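Local coordinates for protein xylan esterase 1 (Thermoanaerobacterium sp. 'JW/SL YS485', PDB 3FCY) that probably removes acetyl groups from acetylated xylan and related esters, as a carbohydrate esterase of family CE7 with an alpha/beta-hydrolase fold, at residues Thr88-Ala93 with Asp141-Gly146; Ile112-Tyr117 with Leu182-Leu187. All blocks are in the same frame, centred on the assembly; numbering follows the deposited sequence.

Contact 1: residues Thr88-Ala93 with Asp141-Gly146; sequences TGVRGA and DVRGQG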
# COMPACT_ATOMS: atom_id res chain seq x y z
N THR A 88 8.92 43.76 5.00
CA THR A 88 8.12 43.77 3.78
C THR A 88 8.98 43.37 2.58
O THR A 88 10.04 43.94 2.35
CB THR A 88 7.51 45.17 3.54
OG1 THR A 88 6.66 45.51 4.65
CG2 THR A 88 6.68 45.18 2.26
N GLY A 89 8.50 42.38 1.84
CA GLY A 89 9.22 41.91 0.66
C GLY A 89 8.58 42.49 -0.59
O GLY A 89 7.76 43.40 -0.49
N VAL A 90 8.94 41.97 -1.75
CA VAL A 90 8.37 42.47 -2.99
C VAL A 90 6.86 42.26 -3.01
O VAL A 90 6.36 41.34 -2.36
CB VAL A 90 9.01 41.79 -4.24
CG1 VAL A 90 10.48 42.17 -4.34
CG2 VAL A 90 8.85 40.27 -4.16
N ARG A 91 6.16 43.12 -3.73
CA ARG A 91 4.71 43.07 -3.86
C ARG A 91 3.98 43.36 -2.55
O ARG A 91 2.80 43.02 -2.40
CB ARG A 91 4.27 41.71 -4.44
CG ARG A 91 4.99 41.33 -5.74
CD ARG A 91 4.99 42.47 -6.75
NE ARG A 91 5.93 42.26 -7.86
CZ ARG A 91 5.73 41.43 -8.88
NH1 ARG A 91 4.62 40.71 -8.96
NH2 ARG A 91 6.65 41.32 -9.83
N GLY A 92 4.68 43.98 -1.61
CA GLY A 92 4.09 44.34 -0.33
C GLY A 92 3.83 43.23 0.67
O GLY A 92 3.15 43.46 1.68
N ALA A 93 4.36 42.04 0.43
CA ALA A 93 4.14 40.92 1.34
C ALA A 93 4.92 41.07 2.65
O ALA A 93 6.12 41.35 2.64
CB ALA A 93 4.52 39.61 0.66
N ASP A 141 10.04 32.11 7.29
CA ASP A 141 8.86 31.36 6.90
C ASP A 141 8.61 31.70 5.44
O ASP A 141 8.68 32.87 5.06
CB ASP A 141 7.62 31.76 7.72
CG ASP A 141 7.64 31.18 9.13
OD1 ASP A 141 8.28 30.12 9.33
OD2 ASP A 141 6.99 31.78 10.01
N VAL A 142 8.33 30.69 4.63
CA VAL A 142 8.06 30.91 3.22
C VAL A 142 6.64 31.45 3.07
O VAL A 142 5.74 31.05 3.81
CB VAL A 142 8.19 29.60 2.40
CG1 VAL A 142 7.71 29.82 0.97
CG2 VAL A 142 9.65 29.14 2.40
N ARG A 143 6.45 32.37 2.13
CA ARG A 143 5.13 32.96 1.88
C ARG A 143 4.05 31.90 1.70
O ARG A 143 4.25 30.92 0.98
CB ARG A 143 5.16 33.82 0.61
CG ARG A 143 6.12 34.98 0.64
CD ARG A 143 6.03 35.78 -0.65
NE ARG A 143 6.94 36.92 -0.62
CZ ARG A 143 6.78 38.03 -1.34
NH1 ARG A 143 5.74 38.15 -2.16
NH2 ARG A 143 7.66 39.02 -1.23
N GLY A 144 2.92 32.11 2.35
CA GLY A 144 1.78 31.20 2.22
C GLY A 144 1.93 29.72 2.53
O GLY A 144 1.09 28.93 2.10
N GLN A 145 2.97 29.33 3.26
CA GLN A 145 3.10 27.92 3.59
C GLN A 145 2.65 27.65 5.03
O GLN A 145 1.59 28.12 5.44
CB GLN A 145 4.53 27.42 3.30
CG GLN A 145 4.87 27.55 1.81
CD GLN A 145 6.06 26.72 1.35
OE1 GLN A 145 6.69 26.02 2.14
NE2 GLN A 145 6.35 26.79 0.05
N GLY A 146 3.44 26.91 5.81
CA GLY A 146 3.02 26.60 7.16
C GLY A 146 3.29 27.63 8.25
O GLY A 146 2.91 27.41 9.41
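Arg143 spans the gap to the turn Gly89-Ala93 and sets its guanidinium against the carbonyl of Val90. The main bond runs from Arg143 NH2 to Val90 O, 2.9 Å with an N-H...O angle of 148°, and uses a lone pair in the carbonyl plane; NH1 adds a weak bond to the same oxygen at 3.3 Å. Packing here is tight. Ala93 CB sits over the centre of one guanidinium face, 3.4 Å from Arg143 CZ, while Val90 CG2 comes within 3.4 Å of Arg143 NH2, the two side chains crossing at about a right angle. The turn is the connection of a beta-hairpin between strands 80-88 and 94-102, closed by Gly89 N to Ala93 O at 2.7 Å; a CB on Gly89 would run into Arg143 NH2. Across from it, Arg143 follows Val142 in a type II turn ending at Gln145; with CG anti to the carbonyl carbon (chi1 -61°) and the chain extended to NE, the guanidinium is carried across to the hairpin loop, and NE forms a salt bridge with Asp183. A leucine in place of Arg143 would probably leave Val90 O without its donors and the Asp183 carboxylate without its positive mate. The loose side is that of Arg91 and Gly92: Arg91 CB stays 4.5 Å from Arg143 NH1, its guanidinium turns away to a salt bridge with Glu60, and Gly92 lies exposed to solvent.

Contact 2: residues Ile112-Tyr117 with Leu182-Leu187; sequences IRFHGY and LDTAQL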
# COMPACT_ATOMS: atom_id res chain seq x y z
N ILE A 112 21.20 31.54 8.72
CA ILE A 112 19.82 31.72 8.28
C ILE A 112 19.30 30.37 7.79
O ILE A 112 19.80 29.81 6.82
CB ILE A 112 19.71 32.74 7.12
CG1 ILE A 112 20.35 34.07 7.52
CG2 ILE A 112 18.24 32.96 6.77
CD1 ILE A 112 20.40 35.09 6.38
N ARG A 113 18.29 29.84 8.48
CA ARG A 113 17.71 28.56 8.10
C ARG A 113 16.45 28.73 7.26
O ARG A 113 15.66 29.65 7.47
CB ARG A 113 17.36 27.74 9.35
CG ARG A 113 18.50 26.95 9.95
CD ARG A 113 18.00 26.16 11.17
NE ARG A 113 18.94 25.13 11.61
CZ ARG A 113 19.22 24.02 10.93
NH1 ARG A 113 18.64 23.79 9.76
NH2 ARG A 113 20.07 23.13 11.42
N PHE A 114 16.28 27.82 6.30
CA PHE A 114 15.11 27.81 5.42
C PHE A 114 14.46 26.44 5.59
O PHE A 114 15.16 25.43 5.74
CB PHE A 114 15.56 28.07 3.98
CG PHE A 114 16.16 29.44 3.79
CD1 PHE A 114 15.42 30.59 4.06
CD2 PHE A 114 17.48 29.58 3.36
CE1 PHE A 114 15.98 31.86 3.91
CE2 PHE A 114 18.06 30.85 3.21
CZ PHE A 114 17.30 31.99 3.49
N HIS A 115 13.14 26.40 5.57
CA HIS A 115 12.42 25.15 5.82
C HIS A 115 11.90 24.37 4.62
O HIS A 115 11.90 24.85 3.48
CB HIS A 115 11.26 25.43 6.78
CG HIS A 115 10.18 26.29 6.19
ND1 HIS A 115 9.33 25.84 5.20
CD2 HIS A 115 9.84 27.58 6.42
CE1 HIS A 115 8.51 26.81 4.85
NE2 HIS A 115 8.80 27.88 5.57
N GLY A 116 11.43 23.16 4.92
CA GLY A 116 10.90 22.27 3.91
C GLY A 116 9.55 22.71 3.35
O GLY A 116 8.87 23.56 3.92
N TYR A 117 9.20 22.12 2.22
CA TYR A 117 7.96 22.41 1.51
C TYR A 117 6.71 22.17 2.37
O TYR A 117 6.49 21.06 2.85
CB TYR A 117 7.91 21.54 0.25
CG TYR A 117 7.03 22.04 -0.87
CD1 TYR A 117 6.69 23.38 -0.98
CD2 TYR A 117 6.59 21.16 -1.87
CE1 TYR A 117 5.93 23.85 -2.06
CE2 TYR A 117 5.84 21.61 -2.95
CZ TYR A 117 5.51 22.96 -3.04
OH TYR A 117 4.77 23.40 -4.11
N LEU A 182 13.59 36.02 -3.77
CA LEU A 182 13.95 37.40 -3.44
C LEU A 182 13.86 37.65 -1.94
O LEU A 182 14.67 38.39 -1.38
CB LEU A 182 13.06 38.39 -4.20
CG LEU A 182 13.33 38.50 -5.70
CD1 LEU A 182 12.33 39.48 -6.34
CD2 LEU A 182 14.77 38.96 -5.93
N ASP A 183 12.87 37.03 -1.28
CA ASP A 183 12.74 37.21 0.17
C ASP A 183 14.00 36.71 0.87
O ASP A 183 14.49 37.35 1.80
CB ASP A 183 11.54 36.43 0.73
CG ASP A 183 10.19 36.96 0.26
OD1 ASP A 183 10.08 38.17 -0.04
OD2 ASP A 183 9.23 36.16 0.23
N THR A 184 14.54 35.57 0.43
CA THR A 184 15.74 35.04 1.07
C THR A 184 16.92 36.00 0.88
O THR A 184 17.68 36.24 1.82
CB THR A 184 16.15 33.63 0.53
OG1 THR A 184 16.70 33.74 -0.79
CG2 THR A 184 14.94 32.70 0.50
N ALA A 185 17.05 36.56 -0.32
CA ALA A 185 18.14 37.49 -0.62
C ALA A 185 18.00 38.76 0.22
O ALA A 185 18.98 39.26 0.78
CB ALA A 185 18.13 37.85 -2.10
N GLN A 186 16.77 39.26 0.30
CA GLN A 186 16.49 40.46 1.07
C GLN A 186 16.76 40.22 2.54
O GLN A 186 17.34 41.06 3.22
CB GLN A 186 15.02 40.88 0.87
CG GLN A 186 14.61 42.13 1.64
CD GLN A 186 13.19 42.58 1.30
OE1 GLN A 186 12.41 41.83 0.70
NE2 GLN A 186 12.85 43.80 1.69
N LEU A 187 16.35 39.05 3.04
CA LEU A 187 16.57 38.71 4.44
C LEU A 187 18.06 38.60 4.74
O LEU A 187 18.50 38.99 5.82
CB LEU A 187 15.86 37.40 4.79
CG LEU A 187 16.04 36.91 6.23
CD1 LEU A 187 15.55 37.97 7.20
CD2 LEU A 187 15.28 35.60 6.44
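The shortest polar bond within the two segments that bring Phe114 against Thr184 is local: His115 ND1 donates to Gly116 O at 2.7 Å and 161°, with the oxygen essentially in the imidazole plane. This bond, with that of His115 NE2 to Val142 N, would hold the imidazole in one rotation. The contact with helix 176-192 itself is apolar and has two points. At the first, the outer end of the Phe114 ring meets Thr184, with Phe114 CZ 3.6 Å from Thr184 CB and CE1 3.7 Å from Thr184 CG2. The methyl CG2 stands 4.1 Å from the ring centroid and 29° off the normal, an off-centre CH-pi contact. Thr184 can offer carbon to the ring because its OG1 occupies the position between backbone N and carbonyl carbon (chi1 73°) and is hydrogen-bonded back to Phe181 O, which satisfies the buried hydroxyl inside the helix. At the second point, one helical turn on, Ile112 CG2 touches Leu187 CD2 at 4.0 Å, the two side chains sliding past each other in opposite directions. The alternation Ile112, Phe114 on the strand thus matches the spacing Leu187, Thr184 on the helix. Phe114 also packs on Val204 and Ser214, and Thr184 on Cys217 of helix 209-220. Helix 176-192 lies in the connection from strand 136-140 to strand 202-207, the two parallel neighbours of strand 108-114, so the contact is the helix-on-sheet packing of a beta-alpha-beta crossover in the alpha/beta-hydrolase fold.

The two contacts lie with centres about 10 Å apart, and their segments alternate along the chain: 88-93, 112-117, 141-146, 182-187. Contact 1 joins the loops that follow strands 80-88 and 136-140; contact 2 sets strand 108-114 against helix 176-192, and the three strands belong to one mixed sheet. The helix ties them together: Thr88 O probably accepts a hydrogen bond from Gln186 NE2 at 2.9 Å, beside the joint where Asp183 holds Arg143 (OD2 to NE 2.6 Å). Both lie near, not in, the predicted active site: the side chain of Arg143 is about 10 Å from that of Tyr117, predicted to bind substrate, and that of Phe114 about 10 Å from that of Ser208, the predicted nucleophile.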